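Local coordinates for protein PKS (Streptomyces albus, PDB 4OQJ) that probably elongates polyketide chains by decarboxylative condensation, as a ketosynthase domain of a polyketide synthase from oxazolomycin biosynthesis, at residues Pro38-Glu50 and Lys383-Leu397. Numbering follows the deposited sequence.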
loop_
_atom_site.group_PDB
_atom_site.type_symbol
_atom_site.label_atom_id
_atom_site.label_comp_id
_atom_site.label_asym_id
_atom_site.label_seq_id
_atom_site.Cartn_x
_atom_site.Cartn_y
_atom_site.Cartn_z
ATOM N N PRO A 38 25.639 -3.693 -3.637
ATOM C CA PRO A 38 25.432 -3.525 -5.077
ATOM C C PRO A 38 26.678 -3.861 -5.893
ATOM O O PRO A 38 26.552 -4.434 -6.972
ATOM C CB PRO A 38 25.072 -2.040 -5.202
ATOM C CG PRO A 38 24.421 -1.714 -3.890
ATOM C CD PRO A 38 25.185 -2.516 -2.870
ATOM N N ASP A 39 27.860 -3.516 -5.388
ATOM C CA ASP A 39 29.100 -3.755 -6.127
ATOM C C ASP A 39 29.351 -5.236 -6.280
ATOM O O ASP A 39 29.732 -5.689 -7.361
ATOM C CB ASP A 39 30.295 -3.102 -5.438
ATOM C CG ASP A 39 30.412 -1.612 -5.744
ATOM O OD1 ASP A 39 29.585 -1.085 -6.518
ATOM O OD2 ASP A 39 31.349 -0.974 -5.215
ATOM N N THR A 40 29.137 -6.009 -5.219
ATOM C CA THR A 40 29.351 -7.451 -5.331
ATOM C C THR A 40 28.219 -8.084 -6.158
ATOM O O THR A 40 28.401 -9.137 -6.777
ATOM C CB THR A 40 29.468 -8.141 -3.942
ATOM O OG1 THR A 40 28.395 -7.743 -3.081
ATOM C CG2 THR A 40 30.779 -7.766 -3.272
ATOM N N PHE A 41 27.048 -7.455 -6.175
ATOM C CA PHE A 41 25.940 -7.957 -6.995
ATOM C C PHE A 41 26.283 -7.752 -8.469
ATOM O O PHE A 41 26.039 -8.619 -9.301
ATOM C CB PHE A 41 24.625 -7.247 -6.624
ATOM C CG PHE A 41 23.394 -7.801 -7.308
ATOM C CD1 PHE A 41 23.232 -9.174 -7.520
ATOM C CD2 PHE A 41 22.367 -6.950 -7.693
ATOM C CE1 PHE A 41 22.086 -9.680 -8.138
ATOM C CE2 PHE A 41 21.203 -7.453 -8.299
ATOM C CZ PHE A 41 21.070 -8.822 -8.517
ATOM N N TRP A 42 26.870 -6.605 -8.789
ATOM C CA TRP A 42 27.262 -6.343 -10.156
ATOM C C TRP A 42 28.315 -7.344 -10.592
ATOM O O TRP A 42 28.383 -7.706 -11.766
ATOM C CB TRP A 42 27.794 -4.926 -10.322
ATOM C CG TRP A 42 28.269 -4.691 -11.707
ATOM C CD1 TRP A 42 29.534 -4.395 -12.102
ATOM C CD2 TRP A 42 27.477 -4.761 -12.901
ATOM N NE1 TRP A 42 29.582 -4.266 -13.469
ATOM C CE2 TRP A 42 28.331 -4.482 -13.982
ATOM C CE3 TRP A 42 26.122 -5.017 -13.153
ATOM C CZ2 TRP A 42 27.881 -4.457 -15.304
ATOM C CZ3 TRP A 42 25.673 -4.989 -14.457
ATOM C CH2 TRP A 42 26.561 -4.721 -15.527
ATOM N N LYS A 43 29.129 -7.805 -9.647
ATOM C CA LYS A 43 30.143 -8.800 -9.976
ATOM C C LYS A 43 29.498 -10.146 -10.293
ATOM O O LYS A 43 29.892 -10.805 -11.245
ATOM C CB LYS A 43 31.156 -8.938 -8.843
ATOM C CG LYS A 43 32.081 -7.740 -8.713
ATOM N N VAL A 44 28.491 -10.541 -9.517
ATOM C CA VAL A 44 27.735 -11.760 -9.803
ATOM C C VAL A 44 27.145 -11.681 -11.205
ATOM O O VAL A 44 27.186 -12.652 -11.956
ATOM C CB VAL A 44 26.592 -11.991 -8.762
ATOM C CG1 VAL A 44 25.604 -13.061 -9.241
ATOM C CG2 VAL A 44 27.179 -12.397 -7.407
ATOM N N LEU A 45 26.597 -10.518 -11.546
ATOM C CA LEU A 45 25.853 -10.340 -12.791
ATOM C C LEU A 45 26.771 -10.290 -14.013
ATOM O O LEU A 45 26.558 -11.012 -14.992
ATOM C CB LEU A 45 25.032 -9.053 -12.729
ATOM C CG LEU A 45 23.875 -9.024 -11.733
ATOM C CD1 LEU A 45 23.364 -7.602 -11.576
ATOM C CD2 LEU A 45 22.776 -9.951 -12.208
ATOM N N SER A 46 27.787 -9.429 -13.941
ATOM C CA SER A 46 28.713 -9.230 -15.060
ATOM C C SER A 46 29.603 -10.445 -15.283
ATOM O O SER A 46 30.060 -10.685 -16.407
ATOM C CB SER A 46 29.574 -7.986 -14.824
ATOM O OG SER A 46 30.307 -8.081 -13.612
ATOM N N GLU A 47 29.840 -11.224 -14.227
ATOM C CA GLU A 47 30.667 -12.433 -14.355
ATOM C C GLU A 47 29.808 -13.653 -14.676
ATOM O O GLU A 47 30.315 -14.751 -14.844
ATOM C CB GLU A 47 31.483 -12.675 -13.072
ATOM C CG GLU A 47 32.473 -11.565 -12.790
ATOM C CD GLU A 47 33.254 -11.743 -11.491
ATOM O OE1 GLU A 47 33.019 -12.735 -10.764
ATOM O OE2 GLU A 47 34.113 -10.874 -11.206
ATOM N N GLY A 48 28.499 -13.461 -14.759
ATOM C CA GLY A 48 27.611 -14.544 -15.140
ATOM C C GLY A 48 27.630 -15.720 -14.172
ATOM O O GLY A 48 27.675 -16.864 -14.602
ATOM N N ARG A 49 27.563 -15.450 -12.869
ATOM C CA ARG A 49 27.631 -16.527 -11.888
ATOM C C ARG A 49 26.283 -16.870 -11.249
ATOM O O ARG A 49 25.455 -15.994 -10.974
ATOM C CB ARG A 49 28.658 -16.172 -10.809
ATOM C CG ARG A 49 30.096 -16.250 -11.335
ATOM C CD ARG A 49 31.144 -16.088 -10.245
ATOM N NE ARG A 49 31.253 -14.706 -9.770
ATOM C CZ ARG A 49 30.672 -14.227 -8.672
ATOM N NH1 ARG A 49 29.920 -15.008 -7.900
ATOM N NH2 ARG A 49 30.851 -12.955 -8.338
ATOM N N GLU A 50 26.075 -18.178 -11.056
ATOM C CA GLU A 50 24.958 -18.736 -10.288
ATOM C C GLU A 50 25.372 -18.777 -8.822
ATOM O O GLU A 50 26.457 -19.256 -8.525
ATOM C CB GLU A 50 24.641 -20.156 -10.743
ATOM C CG GLU A 50 23.295 -20.412 -11.287
ATOM C CD GLU A 50 23.106 -21.891 -11.567
ATOM O OE1 GLU A 50 24.118 -22.586 -11.808
ATOM O OE2 GLU A 50 21.958 -22.366 -11.527
ATOM N N LYS A 383 19.184 -5.222 -10.642
ATOM C CA LYS A 383 20.030 -5.710 -11.733
ATOM C C LYS A 383 19.930 -4.756 -12.905
ATOM O O LYS A 383 20.931 -4.413 -13.522
ATOM C CB LYS A 383 19.627 -7.129 -12.187
ATOM C CG LYS A 383 20.024 -7.490 -13.634
ATOM C CD LYS A 383 19.461 -8.856 -14.047
ATOM C CE LYS A 383 19.768 -9.168 -15.515
ATOM N NZ LYS A 383 19.163 -10.452 -15.874
ATOM N N THR A 384 18.708 -4.341 -13.215
ATOM C CA THR A 384 18.457 -3.524 -14.397
ATOM C C THR A 384 19.051 -2.132 -14.202
ATOM O O THR A 384 19.613 -1.553 -15.126
ATOM C CB THR A 384 16.925 -3.444 -14.692
ATOM O OG1 THR A 384 16.423 -4.769 -14.929
ATOM C CG2 THR A 384 16.636 -2.579 -15.898
ATOM N N ILE A 385 18.953 -1.602 -12.992
ATOM C CA ILE A 385 19.573 -0.311 -12.685
ATOM C C ILE A 385 21.095 -0.365 -12.870
ATOM O O ILE A 385 21.683 0.550 -13.436
ATOM C CB ILE A 385 19.239 0.139 -11.249
ATOM C CG1 ILE A 385 17.766 0.532 -11.160
ATOM C CG2 ILE A 385 20.125 1.316 -10.820
ATOM C CD1 ILE A 385 17.252 0.698 -9.738
ATOM N N LEU A 386 21.735 -1.435 -12.408
ATOM C CA LEU A 386 23.190 -1.549 -12.529
ATOM C C LEU A 386 23.628 -1.686 -13.990
ATOM O O LEU A 386 24.627 -1.089 -14.403
ATOM C CB LEU A 386 23.702 -2.734 -11.707
ATOM C CG LEU A 386 23.544 -2.544 -10.188
ATOM C CD1 LEU A 386 23.785 -3.843 -9.441
ATOM C CD2 LEU A 386 24.506 -1.470 -9.674
HETATM N N MSE A 387 22.889 -2.471 -14.766
HETATM C CA MSE A 387 23.172 -2.634 -16.191
HETATM C C MSE A 387 23.153 -1.289 -16.893
HETATM O O MSE A 387 24.013 -1.009 -17.727
HETATM C CB MSE A 387 22.140 -3.556 -16.862
HETATM C CG MSE A 387 22.224 -5.006 -16.477
HETATM SE SE MSE A 387 20.636 -5.962 -17.143
HETATM C CE MSE A 387 20.902 -5.724 -19.044
ATOM N N LEU A 388 22.136 -0.482 -16.570
ATOM C CA LEU A 388 21.927 0.818 -17.200
ATOM C C LEU A 388 23.014 1.806 -16.803
ATOM O O LEU A 388 23.514 2.560 -17.637
ATOM C CB LEU A 388 20.556 1.391 -16.826
ATOM C CG LEU A 388 19.330 0.815 -17.540
ATOM C CD1 LEU A 388 18.047 1.218 -16.804
ATOM C CD2 LEU A 388 19.291 1.295 -18.976
ATOM N N ARG A 389 23.362 1.813 -15.518
ATOM C CA ARG A 389 24.394 2.709 -15.025
ATOM C C ARG A 389 25.739 2.337 -15.640
ATOM O O ARG A 389 26.534 3.215 -15.948
ATOM C CB ARG A 389 24.484 2.686 -13.491
ATOM C CG ARG A 389 25.211 3.914 -12.951
ATOM C CD ARG A 389 25.494 3.913 -11.446
ATOM N NE ARG A 389 26.060 5.214 -11.063
ATOM C CZ ARG A 389 26.873 5.435 -10.030
ATOM N NH1 ARG A 389 27.239 4.442 -9.228
ATOM N NH2 ARG A 389 27.328 6.667 -9.802
ATOM N N HIS A 390 25.987 1.043 -15.818
ATOM C CA HIS A 390 27.234 0.570 -16.407
ATOM C C HIS A 390 27.201 0.517 -17.944
ATOM O O HIS A 390 28.216 0.215 -18.563
ATOM C CB HIS A 390 27.581 -0.832 -15.876
ATOM C CG HIS A 390 28.154 -0.841 -14.496
ATOM N ND1 HIS A 390 27.408 -1.146 -13.379
ATOM C CD2 HIS A 390 29.410 -0.597 -14.050
ATOM C CE1 HIS A 390 28.171 -1.070 -12.303
ATOM N NE2 HIS A 390 29.393 -0.740 -12.685
ATOM N N ARG A 391 26.042 0.783 -18.548
ATOM C CA ARG A 391 25.848 0.635 -20.004
ATOM C C ARG A 391 26.412 -0.695 -20.484
ATOM O O ARG A 391 27.168 -0.788 -21.467
ATOM C CB ARG A 391 26.473 1.815 -20.758
ATOM C CG ARG A 391 25.594 3.077 -20.710
ATOM C CD ARG A 391 26.325 4.310 -20.182
ATOM N NE ARG A 391 27.073 5.017 -21.228
ATOM C CZ ARG A 391 26.651 6.105 -21.879
ATOM N NH1 ARG A 391 25.468 6.652 -21.614
ATOM N NH2 ARG A 391 27.425 6.655 -22.806
ATOM N N THR A 392 26.013 -1.733 -19.763
ATOM C CA THR A 392 26.519 -3.073 -19.970
ATOM C C THR A 392 25.397 -4.103 -19.848
ATOM O O THR A 392 24.683 -4.148 -18.839
ATOM C CB THR A 392 27.622 -3.380 -18.948
ATOM O OG1 THR A 392 28.690 -2.428 -19.104
ATOM C CG2 THR A 392 28.147 -4.785 -19.120
ATOM N N LEU A 393 25.232 -4.920 -20.882
ATOM C CA LEU A 393 24.321 -6.048 -20.819
ATOM C C LEU A 393 25.034 -7.191 -20.124
ATOM O O LEU A 393 26.258 -7.301 -20.245
ATOM C CB LEU A 393 23.871 -6.479 -22.217
ATOM C CG LEU A 393 23.022 -5.514 -23.051
ATOM C CD1 LEU A 393 22.843 -6.054 -24.477
ATOM C CD2 LEU A 393 21.672 -5.273 -22.412
ATOM N N VAL A 394 24.283 -8.041 -19.425
ATOM C CA VAL A 394 24.843 -9.216 -18.763
ATOM C C VAL A 394 24.042 -10.478 -19.114
ATOM O O VAL A 394 22.902 -10.386 -19.570
ATOM C CB VAL A 394 24.880 -9.057 -17.225
ATOM C CG1 VAL A 394 25.676 -7.811 -16.812
ATOM C CG2 VAL A 394 23.454 -9.017 -16.649
ATOM N N PRO A 395 24.642 -11.664 -18.905
ATOM C CA PRO A 395 23.992 -12.914 -19.297
ATOM C C PRO A 395 22.773 -13.268 -18.460
ATOM O O PRO A 395 22.704 -12.945 -17.271
ATOM C CB PRO A 395 25.082 -13.971 -19.078
ATOM C CG PRO A 395 26.356 -13.232 -19.049
ATOM C CD PRO A 395 26.025 -11.895 -18.459
ATOM N N SER A 396 21.820 -13.920 -19.117
ATOM C CA SER A 396 20.799 -14.712 -18.461
ATOM C C SER A 396 21.332 -16.145 -18.486
ATOM O O SER A 396 21.753 -16.623 -19.533
ATOM C CB SER A 396 19.460 -14.577 -19.193
ATOM O OG SER A 396 18.389 -15.085 -18.415
ATOM N N LEU A 397 21.356 -16.821 -17.342
ATOM C CA LEU A 397 22.112 -18.068 -17.216
ATOM C C LEU A 397 21.292 -19.321 -17.530
ATOM O O LEU A 397 20.063 -19.273 -17.611
ATOM C CB LEU A 397 22.694 -18.172 -15.799
ATOM C CG LEU A 397 23.577 -16.986 -15.379
ATOM C CD1 LEU A 397 24.201 -17.204 -14.009
ATOM C CD2 LEU A 397 24.661 -16.674 -16.411
HETATM O O HOH W 1 24.614 -12.989 -15.209
#
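Trp42 and His390 lie face to face. The five-membered ring of the indole stacks on the imidazole, with centroids 3.7 Å apart and planes at 2°. Ser46 CB sits over the opposite indole face, offset toward its rim. Met387 CG and Thr392 O lie at the indole edge, in its plane. Leu386 O lies over the rim of the same indole face as His390, and it meets the imidazole near the ring plane. Leu386 O accepts from His390 ND1 at 3.0 Å, and this bent bond, from above the carbonyl plane, helps to hold the rotation of the ring. His390 N reaches the same oxygen from the other side of the carbonyl plane. Trp42 CG is anti to the backbone N (chi1 177°), which carries the indole across helix 376-390. Its six-membered ring ends against Val394, with Trp42 CH2 3.5 Å from Val394 CG1.

Leu386 is a knob in the hole formed by Pro38, Phe41, Trp42 and Leu45. Leu386 CD1 lies 3.8 Å from Phe41 CD2. Leu45 CD1 sits over the centre of the Phe41 ring and also meets the start of the Lys383 chain. The Lys383 amine leads away to Glu327.

After helix 38-46, Gly48 closes a Schellman motif. A water donates to Leu45 O and Pro395 O, both at 2.8 Å, and so bridges the two backbones. Further on, Leu397 CD2 packs 3.5 Å from Gly48 O.

The two helix segments cross at -83°, within the thiolase-type fold expected of ketosynthases. Strand 23-31 of the large sheet touches both helices, through Pro38, Phe41 and Ile385. Helix 366-369 packs against Leu45 and Leu397, while strand 392-393 pairs with strand 420-421.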